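Long-range contact in negative regulator of ofd1 (PDB 3QTM), which is required for correct translation termination and directly inhibits the Ofd1 protein, probably thereby stabilising the hypoxic transcription factor fragment Sre1N: residues 265-279 against 291-305. Sequence-based numbering, arbitrary orientation.
Sequences INKASSWLNNSVDTW and RLLKLADIKMDLAQI
Trp279 lays one face of its indole over Leu295, whose CB sits 3.7 Å from the centroid of the six-membered ring, a CH-pi contact. Helices 262-285 and 292-305 form an antiparallel hairpin, as in tetratricopeptide-type repeats; the axes of 265-279 and 292-305 come within 9.8 Å, at 162° between their directions. The packing is knobs-into-holes. Trp279 fills the hole made by Leu292, Lys294, Leu295 and Ile298. Its CG is anti to the backbone N (chi1 180°), which sends the ring across to Arg291. There NE1 donates to Arg291 O at 3.0 Å. The bond is bent (133° at the hydrogen), and the donor lies above the carbonyl plane.

In the middle, Ile298 sits among Leu272, Ser275, Val276 and Trp279, and its CG2 meets Val276 CG2 at 3.5 Å. Leu302 follows, with CD2 against Leu272 CB at 3.6 Å. At the far end Ile305 enters the hole among Ile265, Ala268, Ser269 and Leu272, its CD1 3.8 Å from Ala268 CB. Ser269 OG is turned back to its own helix and bonds Ile265 O, which also takes Ser269 N from the opposite face. Helix 309-328 flanks helix 292-305, with Tyr315 on Leu302 and Glu318 in a salt bridge with Lys299. Beside Leu302, one water joins the helices: it donates to Asn273 OD1 and accepts from Lys299 NZ, each at 2.8 Å.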
ATOM      1  N   ILE A 265       1.329   7.155  26.648  1.00 43.90           N
ATOM      2  CA  ILE A 265       0.171   8.011  26.448  1.00 44.39           C
ATOM      3  C   ILE A 265       0.478   9.183  25.522  1.00 41.86           C
ATOM      4  O   ILE A 265      -0.319   9.515  24.647  1.00 38.50           O
ATOM      5  CB  ILE A 265      -0.382   8.536  27.784  1.00 46.75           C
ATOM      6  CG1 ILE A 265      -0.923   7.368  28.617  1.00 47.56           C
ATOM      7  CG2 ILE A 265      -1.460   9.577  27.529  1.00 40.10           C
ATOM      8  CD1 ILE A 265      -1.623   7.787  29.891  1.00 50.92           C
ATOM      9  N   ASN A 266       1.632   9.808  25.713  1.00 41.71           N
ATOM     10  CA  ASN A 266       2.013  10.935  24.881  1.00 41.07           C
ATOM     11  C   ASN A 266       2.195  10.528  23.424  1.00 41.37           C
ATOM     12  O   ASN A 266       1.817  11.263  22.520  1.00 35.70           O
ATOM     13  CB  ASN A 266       3.288  11.596  25.406  1.00 45.18           C
ATOM     14  CG  ASN A 266       3.088  12.248  26.767  1.00 55.61           C
ATOM     15  OD1 ASN A 266       1.965  12.317  27.284  1.00 53.39           O
ATOM     16  ND2 ASN A 266       4.179  12.728  27.358  1.00 57.17           N
ATOM     17  N   LYS A 267       2.779   9.354  23.200  1.00 38.90           N
ATOM     18  CA  LYS A 267       3.019   8.881  21.843  1.00 38.67           C
ATOM     19  C   LYS A 267       1.718   8.458  21.170  1.00 36.94           C
ATOM     20  O   LYS A 267       1.488   8.777  20.008  1.00 38.30           O
ATOM     21  CB  LYS A 267       4.035   7.740  21.832  1.00 38.70           C
ATOM     22  CG  LYS A 267       5.457   8.203  22.094  1.00 42.05           C
ATOM     23  CD  LYS A 267       6.392   7.042  22.390  1.00 46.08           C
ATOM     24  CE  LYS A 267       7.844   7.513  22.447  1.00 50.19           C
ATOM     25  NZ  LYS A 267       8.778   6.422  22.845  1.00 53.81           N
ATOM     26  N   ALA A 268       0.868   7.749  21.905  1.00 35.48           N
ATOM     27  CA  ALA A 268      -0.425   7.331  21.377  1.00 35.53           C
ATOM     28  C   ALA A 268      -1.245   8.551  20.987  1.00 36.47           C
ATOM     29  O   ALA A 268      -1.921   8.546  19.966  1.00 33.08           O
ATOM     30  CB  ALA A 268      -1.177   6.495  22.394  1.00 35.59           C
ATOM     31  N   SER A 269      -1.163   9.601  21.803  1.00 35.52           N
ATOM     32  CA  SER A 269      -1.929  10.820  21.569  1.00 34.88           C
ATOM     33  C   SER A 269      -1.447  11.594  20.350  1.00 33.41           C
ATOM     34  O   SER A 269      -2.246  12.214  19.651  1.00 31.53           O
ATOM     35  CB  SER A 269      -1.899  11.723  22.807  1.00 35.98           C
ATOM     36  OG  SER A 269      -2.483  11.064  23.916  1.00 35.01           O
ATOM     37  N   SER A 270      -0.144  11.575  20.101  1.00 34.84           N
ATOM     38  CA  SER A 270       0.379  12.211  18.898  1.00 36.52           C
ATOM     39  C   SER A 270      -0.176  11.535  17.654  1.00 32.42           C
ATOM     40  O   SER A 270      -0.541  12.194  16.675  1.00 31.79           O
ATOM     41  CB  SER A 270       1.901  12.161  18.864  1.00 37.59           C
ATOM     42  OG  SER A 270       2.439  13.432  19.139  1.00 48.72           O
ATOM     43  N   TRP A 271      -0.227  10.212  17.687  1.00 30.52           N
ATOM     44  CA  TRP A 271      -0.706   9.480  16.526  1.00 32.14           C
ATOM     45  C   TRP A 271      -2.206   9.670  16.331  1.00 30.06           C
ATOM     46  O   TRP A 271      -2.677   9.801  15.201  1.00 27.77           O
ATOM     47  CB  TRP A 271      -0.307   8.007  16.608  1.00 32.36           C
ATOM     48  CG  TRP A 271       1.152   7.843  16.395  1.00 32.73           C
ATOM     49  CD1 TRP A 271       2.073   7.393  17.297  1.00 36.63           C
ATOM     50  CD2 TRP A 271       1.876   8.170  15.206  1.00 37.34           C
ATOM     51  NE1 TRP A 271       3.329   7.412  16.737  1.00 35.86           N
ATOM     52  CE2 TRP A 271       3.235   7.885  15.454  1.00 36.38           C
ATOM     53  CE3 TRP A 271       1.506   8.675  13.950  1.00 32.96           C
ATOM     54  CZ2 TRP A 271       4.225   8.076  14.488  1.00 36.85           C
ATOM     55  CZ3 TRP A 271       2.491   8.872  12.998  1.00 35.43           C
ATOM     56  CH2 TRP A 271       3.835   8.574  13.273  1.00 36.34           C
ATOM     57  N   LEU A 272      -2.948   9.711  17.433  1.00 27.80           N
ATOM     58  CA  LEU A 272      -4.386   9.937  17.358  1.00 28.82           C
ATOM     59  C   LEU A 272      -4.680  11.317  16.784  1.00 29.15           C
ATOM     60  O   LEU A 272      -5.573  11.477  15.943  1.00 26.99           O
ATOM     61  CB  LEU A 272      -5.042   9.755  18.728  1.00 29.76           C
ATOM     62  CG  LEU A 272      -5.081   8.300  19.206  1.00 30.70           C
ATOM     63  CD1 LEU A 272      -5.589   8.181  20.646  1.00 31.69           C
ATOM     64  CD2 LEU A 272      -5.916   7.454  18.260  1.00 32.07           C
ATOM     65  N   ASN A 273      -3.907  12.312  17.210  1.00 25.37           N
ATOM     66  CA  ASN A 273      -4.066  13.659  16.671  1.00 26.34           C
ATOM     67  C   ASN A 273      -3.619  13.816  15.212  1.00 29.33           C
ATOM     68  O   ASN A 273      -4.198  14.606  14.471  1.00 30.01           O
ATOM     69  CB  ASN A 273      -3.369  14.688  17.565  1.00 31.15           C
ATOM     70  CG  ASN A 273      -4.253  15.139  18.707  1.00 32.20           C
ATOM     71  OD1 ASN A 273      -5.423  15.478  18.499  1.00 31.05           O
ATOM     72  ND2 ASN A 273      -3.711  15.130  19.919  1.00 32.40           N
ATOM     73  N   ASN A 274      -2.583  13.078  14.812  1.00 30.69           N
ATOM     74  CA  ASN A 274      -2.227  12.966  13.397  1.00 29.97           C
ATOM     75  C   ASN A 274      -3.405  12.394  12.603  1.00 26.86           C
ATOM     76  O   ASN A 274      -3.697  12.826  11.484  1.00 26.69           O
ATOM     77  CB  ASN A 274      -1.009  12.059  13.223  1.00 28.93           C
ATOM     78  CG  ASN A 274       0.289  12.732  13.638  1.00 33.50           C
ATOM     79  OD1 ASN A 274       0.426  13.955  13.547  1.00 32.82           O
ATOM     80  ND2 ASN A 274       1.251  11.932  14.088  1.00 34.05           N
ATOM     81  N   SER A 275      -4.072  11.415  13.200  1.00 25.15           N
ATOM     82  CA  SER A 275      -5.226  10.777  12.579  1.00 28.89           C
ATOM     83  C   SER A 275      -6.327  11.806  12.375  1.00 29.06           C
ATOM     84  O   SER A 275      -6.970  11.836  11.328  1.00 26.41           O
ATOM     85  CB  SER A 275      -5.724   9.626  13.451  1.00 26.98           C
ATOM     86  OG  SER A 275      -4.728   8.632  13.570  1.00 29.19           O
ATOM     87  N   VAL A 276      -6.530  12.665  13.378  1.00 28.00           N
ATOM     88  CA  VAL A 276      -7.538  13.716  13.273  1.00 26.83           C
ATOM     89  C   VAL A 276      -7.231  14.635  12.106  1.00 28.28           C
ATOM     90  O   VAL A 276      -8.124  14.997  11.333  1.00 29.27           O
ATOM     91  CB  VAL A 276      -7.643  14.549  14.568  1.00 29.36           C
ATOM     92  CG1 VAL A 276      -8.596  15.732  14.363  1.00 26.33           C
ATOM     93  CG2 VAL A 276      -8.117  13.671  15.714  1.00 27.17           C
ATOM     94  N   ASP A 277      -5.960  15.008  11.976  1.00 28.42           N
ATOM     95  CA  ASP A 277      -5.550  15.923  10.918  1.00 30.73           C
ATOM     96  C   ASP A 277      -5.863  15.321   9.557  1.00 30.08           C
ATOM     97  O   ASP A 277      -6.432  15.984   8.686  1.00 29.06           O
ATOM     98  CB  ASP A 277      -4.061  16.241  11.035  1.00 32.18           C
ATOM     99  CG  ASP A 277      -3.722  16.987  12.328  1.00 39.22           C
ATOM    100  OD1 ASP A 277      -4.626  17.643  12.891  1.00 41.58           O
ATOM    101  OD2 ASP A 277      -2.557  16.920  12.780  1.00 38.87           O
ATOM    102  N   THR A 278      -5.500  14.052   9.397  1.00 27.89           N
ATOM    103  CA  THR A 278      -5.697  13.342   8.144  1.00 29.83           C
ATOM    104  C   THR A 278      -7.181  13.070   7.873  1.00 27.86           C
ATOM    105  O   THR A 278      -7.632  13.184   6.734  1.00 26.34           O
ATOM    106  CB  THR A 278      -4.857  12.038   8.094  1.00 30.39           C
ATOM    107  OG1 THR A 278      -3.459  12.376   8.085  1.00 26.81           O
ATOM    108  CG2 THR A 278      -5.197  11.193   6.844  1.00 24.23           C
ATOM    109  N   TRP A 279      -7.940  12.733   8.911  1.00 28.07           N
ATOM    110  CA  TRP A 279      -9.396  12.605   8.749  1.00 30.64           C
ATOM    111  C   TRP A 279     -10.008  13.901   8.199  1.00 28.35           C
ATOM    112  O   TRP A 279     -10.887  13.862   7.346  1.00 27.09           O
ATOM    113  CB  TRP A 279     -10.092  12.206  10.057  1.00 27.47           C
ATOM    114  CG  TRP A 279     -11.587  12.086   9.883  1.00 30.78           C
ATOM    115  CD1 TRP A 279     -12.293  10.960   9.557  1.00 30.09           C
ATOM    116  CD2 TRP A 279     -12.549  13.144   9.989  1.00 28.80           C
ATOM    117  NE1 TRP A 279     -13.638  11.252   9.467  1.00 31.50           N
ATOM    118  CE2 TRP A 279     -13.818  12.587   9.724  1.00 30.32           C
ATOM    119  CE3 TRP A 279     -12.462  14.508  10.286  1.00 27.09           C
ATOM    120  CZ2 TRP A 279     -14.986  13.347   9.752  1.00 29.62           C
ATOM    121  CZ3 TRP A 279     -13.621  15.259  10.312  1.00 30.61           C
ATOM    122  CH2 TRP A 279     -14.869  14.675  10.052  1.00 29.71           C
ATOM    123  N   ARG A 291     -18.769   9.733   7.674  1.00 30.06           N
ATOM    124  CA  ARG A 291     -17.375   9.880   8.073  1.00 31.87           C
ATOM    125  C   ARG A 291     -17.246  10.410   9.504  1.00 31.82           C
ATOM    126  O   ARG A 291     -16.277  10.108  10.203  1.00 29.22           O
ATOM    127  CB  ARG A 291     -16.632  10.782   7.089  1.00 29.92           C
ATOM    128  CG  ARG A 291     -16.463  10.153   5.697  1.00 31.48           C
ATOM    129  CD  ARG A 291     -15.442  10.924   4.866  1.00 33.74           C
ATOM    130  NE  ARG A 291     -15.322  10.384   3.518  1.00 37.23           N
ATOM    131  CZ  ARG A 291     -14.679   9.258   3.212  1.00 41.12           C
ATOM    132  NH1 ARG A 291     -14.096   8.531   4.165  1.00 33.89           N
ATOM    133  NH2 ARG A 291     -14.626   8.857   1.946  1.00 41.08           N
ATOM    134  N   LEU A 292     -18.237  11.183   9.944  1.00 32.15           N
ATOM    135  CA  LEU A 292     -18.199  11.770  11.288  1.00 30.11           C
ATOM    136  C   LEU A 292     -18.063  10.702  12.377  1.00 29.68           C
ATOM    137  O   LEU A 292     -17.476  10.956  13.425  1.00 31.01           O
ATOM    138  CB  LEU A 292     -19.412  12.677  11.522  1.00 31.83           C
ATOM    139  CG  LEU A 292     -19.398  13.959  10.677  1.00 34.44           C
ATOM    140  CD1 LEU A 292     -20.789  14.527  10.491  1.00 36.88           C
ATOM    141  CD2 LEU A 292     -18.448  15.001  11.270  1.00 33.39           C
ATOM    142  N   LEU A 293     -18.569   9.499  12.118  1.00 29.70           N
ATOM    143  CA  LEU A 293     -18.404   8.407  13.080  1.00 29.75           C
ATOM    144  C   LEU A 293     -16.939   7.993  13.248  1.00 30.59           C
ATOM    145  O   LEU A 293     -16.532   7.613  14.333  1.00 31.48           O
ATOM    146  CB  LEU A 293     -19.247   7.194  12.690  1.00 31.09           C
ATOM    147  CG  LEU A 293     -20.747   7.462  12.550  1.00 34.41           C
ATOM    148  CD1 LEU A 293     -21.482   6.164  12.181  1.00 34.06           C
ATOM    149  CD2 LEU A 293     -21.308   8.089  13.837  1.00 34.58           C
ATOM    150  N   LYS A 294     -16.156   8.058  12.173  1.00 28.15           N
ATOM    151  CA  LYS A 294     -14.722   7.788  12.258  1.00 29.15           C
ATOM    152  C   LYS A 294     -14.012   8.836  13.119  1.00 28.39           C
ATOM    153  O   LYS A 294     -13.127   8.512  13.916  1.00 27.29           O
ATOM    154  CB  LYS A 294     -14.091   7.738  10.864  1.00 29.55           C
ATOM    155  CG  LYS A 294     -12.582   7.528  10.879  1.00 33.28           C
ATOM    156  CD  LYS A 294     -12.213   6.332  11.747  1.00 36.64           C
ATOM    157  CE  LYS A 294     -10.762   5.923  11.562  1.00 38.78           C
ATOM    158  NZ  LYS A 294     -10.528   5.446  10.176  1.00 48.71           N
ATOM    159  N   LEU A 295     -14.409  10.092  12.959  1.00 29.42           N
ATOM    160  CA  LEU A 295     -13.893  11.161  13.814  1.00 29.07           C
ATOM    161  C   LEU A 295     -14.255  10.870  15.268  1.00 30.47           C
ATOM    162  O   LEU A 295     -13.410  10.942  16.162  1.00 28.38           O
ATOM    163  CB  LEU A 295     -14.458  12.522  13.379  1.00 27.06           C
ATOM    164  CG  LEU A 295     -14.218  13.696  14.338  1.00 33.96           C
ATOM    165  CD1 LEU A 295     -12.723  13.874  14.645  1.00 29.18           C
ATOM    166  CD2 LEU A 295     -14.819  14.991  13.796  1.00 29.73           C
ATOM    167  N   ALA A 296     -15.516  10.521  15.492  1.00 30.96           N
ATOM    168  CA  ALA A 296     -15.995  10.186  16.823  1.00 30.87           C
ATOM    169  C   ALA A 296     -15.145   9.100  17.495  1.00 32.78           C
ATOM    170  O   ALA A 296     -14.786   9.226  18.669  1.00 31.66           O
ATOM    171  CB  ALA A 296     -17.465   9.768  16.766  1.00 31.12           C
ATOM    172  N   ASP A 297     -14.821   8.036  16.757  1.00 32.97           N
ATOM    173  CA  ASP A 297     -14.017   6.943  17.311  1.00 30.57           C
ATOM    174  C   ASP A 297     -12.618   7.398  17.711  1.00 30.82           C
ATOM    175  O   ASP A 297     -12.092   6.980  18.736  1.00 30.00           O
ATOM    176  CB  ASP A 297     -13.896   5.794  16.314  1.00 34.12           C
ATOM    177  CG  ASP A 297     -15.240   5.167  15.972  1.00 39.36           C
ATOM    178  OD1 ASP A 297     -16.199   5.311  16.767  1.00 40.28           O
ATOM    179  OD2 ASP A 297     -15.327   4.525  14.902  1.00 42.38           O
ATOM    180  N   ILE A 298     -12.008   8.238  16.883  1.00 29.83           N
ATOM    181  CA  ILE A 298     -10.685   8.778  17.187  1.00 30.87           C
ATOM    182  C   ILE A 298     -10.729   9.643  18.453  1.00 32.30           C
ATOM    183  O   ILE A 298      -9.867   9.540  19.324  1.00 31.29           O
ATOM    184  CB  ILE A 298     -10.153   9.607  16.008  1.00 27.39           C
ATOM    185  CG1 ILE A 298     -10.002   8.715  14.763  1.00 27.82           C
ATOM    186  CG2 ILE A 298      -8.832  10.276  16.368  1.00 30.10           C
ATOM    187  CD1 ILE A 298      -9.747   9.495  13.479  1.00 27.21           C
ATOM    188  N   LYS A 299     -11.743  10.496  18.552  1.00 30.33           N
ATOM    189  CA  LYS A 299     -11.904  11.335  19.732  1.00 31.87           C
ATOM    190  C   LYS A 299     -12.156  10.511  20.997  1.00 32.95           C
ATOM    191  O   LYS A 299     -11.668  10.849  22.074  1.00 32.26           O
ATOM    192  CB  LYS A 299     -13.034  12.336  19.505  1.00 30.07           C
ATOM    193  CG  LYS A 299     -12.730  13.355  18.409  1.00 32.71           C
ATOM    194  CD  LYS A 299     -11.615  14.328  18.819  1.00 29.50           C
ATOM    195  CE  LYS A 299     -11.426  15.432  17.776  1.00 30.98           C
ATOM    196  NZ  LYS A 299     -10.377  16.424  18.167  1.00 28.84           N
HETATM  197  N   MSE A 300     -12.911   9.424  20.862  1.00 31.30           N
HETATM  198  CA  MSE A 300     -13.188   8.543  21.993  1.00 33.39           C
HETATM  199  C   MSE A 300     -11.939   7.806  22.461  1.00 34.36           C
HETATM  200  O   MSE A 300     -11.771   7.559  23.649  1.00 35.11           O
HETATM  201  CB  MSE A 300     -14.290   7.545  21.648  1.00 34.19           C
HETATM  202  CG  MSE A 300     -15.685   8.137  21.686  1.00 41.26           C
HETATM  203 SE   MSE A 300     -17.039   6.866  21.051  1.00 73.96          SE
HETATM  204  CE  MSE A 300     -17.163   7.362  19.182  1.00 41.78           C
ATOM    205  N   ASP A 301     -11.060   7.466  21.521  1.00 36.03           N
ATOM    206  CA  ASP A 301      -9.741   6.928  21.854  1.00 35.41           C
ATOM    207  C   ASP A 301      -8.889   7.966  22.595  1.00 34.46           C
ATOM    208  O   ASP A 301      -8.192   7.644  23.558  1.00 33.69           O
ATOM    209  CB  ASP A 301      -9.014   6.470  20.587  1.00 34.39           C
ATOM    210  CG  ASP A 301      -9.549   5.145  20.044  1.00 40.38           C
ATOM    211  OD1 ASP A 301     -10.120   4.356  20.834  1.00 38.65           O
ATOM    212  OD2 ASP A 301      -9.383   4.889  18.828  1.00 37.59           O
ATOM    213  N   LEU A 302      -8.931   9.211  22.132  1.00 30.75           N
ATOM    214  CA  LEU A 302      -8.261  10.291  22.843  1.00 33.32           C
ATOM    215  C   LEU A 302      -8.792  10.437  24.279  1.00 33.99           C
ATOM    216  O   LEU A 302      -8.016  10.565  25.225  1.00 34.90           O
ATOM    217  CB  LEU A 302      -8.416  11.598  22.076  1.00 29.79           C
ATOM    218  CG  LEU A 302      -7.440  11.697  20.901  1.00 33.78           C
ATOM    219  CD1 LEU A 302      -7.852  12.770  19.901  1.00 28.48           C
ATOM    220  CD2 LEU A 302      -6.030  11.938  21.426  1.00 29.33           C
ATOM    221  N   ALA A 303     -10.111  10.399  24.433  1.00 33.88           N
ATOM    222  CA  ALA A 303     -10.740  10.577  25.734  1.00 36.37           C
ATOM    223  C   ALA A 303     -10.363   9.461  26.694  1.00 38.19           C
ATOM    224  O   ALA A 303     -10.229   9.676  27.900  1.00 39.76           O
ATOM    225  CB  ALA A 303     -12.249  10.650  25.582  1.00 34.38           C
ATOM    226  N   GLN A 304     -10.192   8.263  26.154  1.00 38.82           N
ATOM    227  CA  GLN A 304      -9.964   7.081  26.980  1.00 39.69           C
ATOM    228  C   GLN A 304      -8.615   7.116  27.705  1.00 40.53           C
ATOM    229  O   GLN A 304      -8.485   6.626  28.829  1.00 39.47           O
ATOM    230  CB  GLN A 304     -10.075   5.819  26.121  1.00 39.75           C
ATOM    231  CG  GLN A 304      -9.671   4.544  26.835  1.00 47.25           C
ATOM    232  CD  GLN A 304      -9.680   3.343  25.908  1.00 58.28           C
ATOM    233  OE1 GLN A 304     -10.715   3.001  25.323  1.00 56.22           O
ATOM    234  NE2 GLN A 304      -8.521   2.693  25.766  1.00 56.66           N
ATOM    235  N   ILE A 305      -7.618   7.715  27.071  1.00 37.97           N
ATOM    236  CA  ILE A 305      -6.247   7.616  27.566  1.00 39.93           C
ATOM    237  C   ILE A 305      -5.705   8.917  28.148  1.00 38.94           C
ATOM    238  O   ILE A 305      -4.709   8.910  28.875  1.00 40.56           O
ATOM    239  CB  ILE A 305      -5.288   7.139  26.447  1.00 40.70           C
ATOM    240  CG1 ILE A 305      -5.174   8.196  25.344  1.00 36.30           C
ATOM    241  CG2 ILE A 305      -5.763   5.814  25.878  1.00 37.10           C
ATOM    242  CD1 ILE A 305      -3.953   8.038  24.485  1.00 38.05           C
TER
HETATM  243  O   HOH W   1      -7.787  16.726  19.269  1.00 33.42           O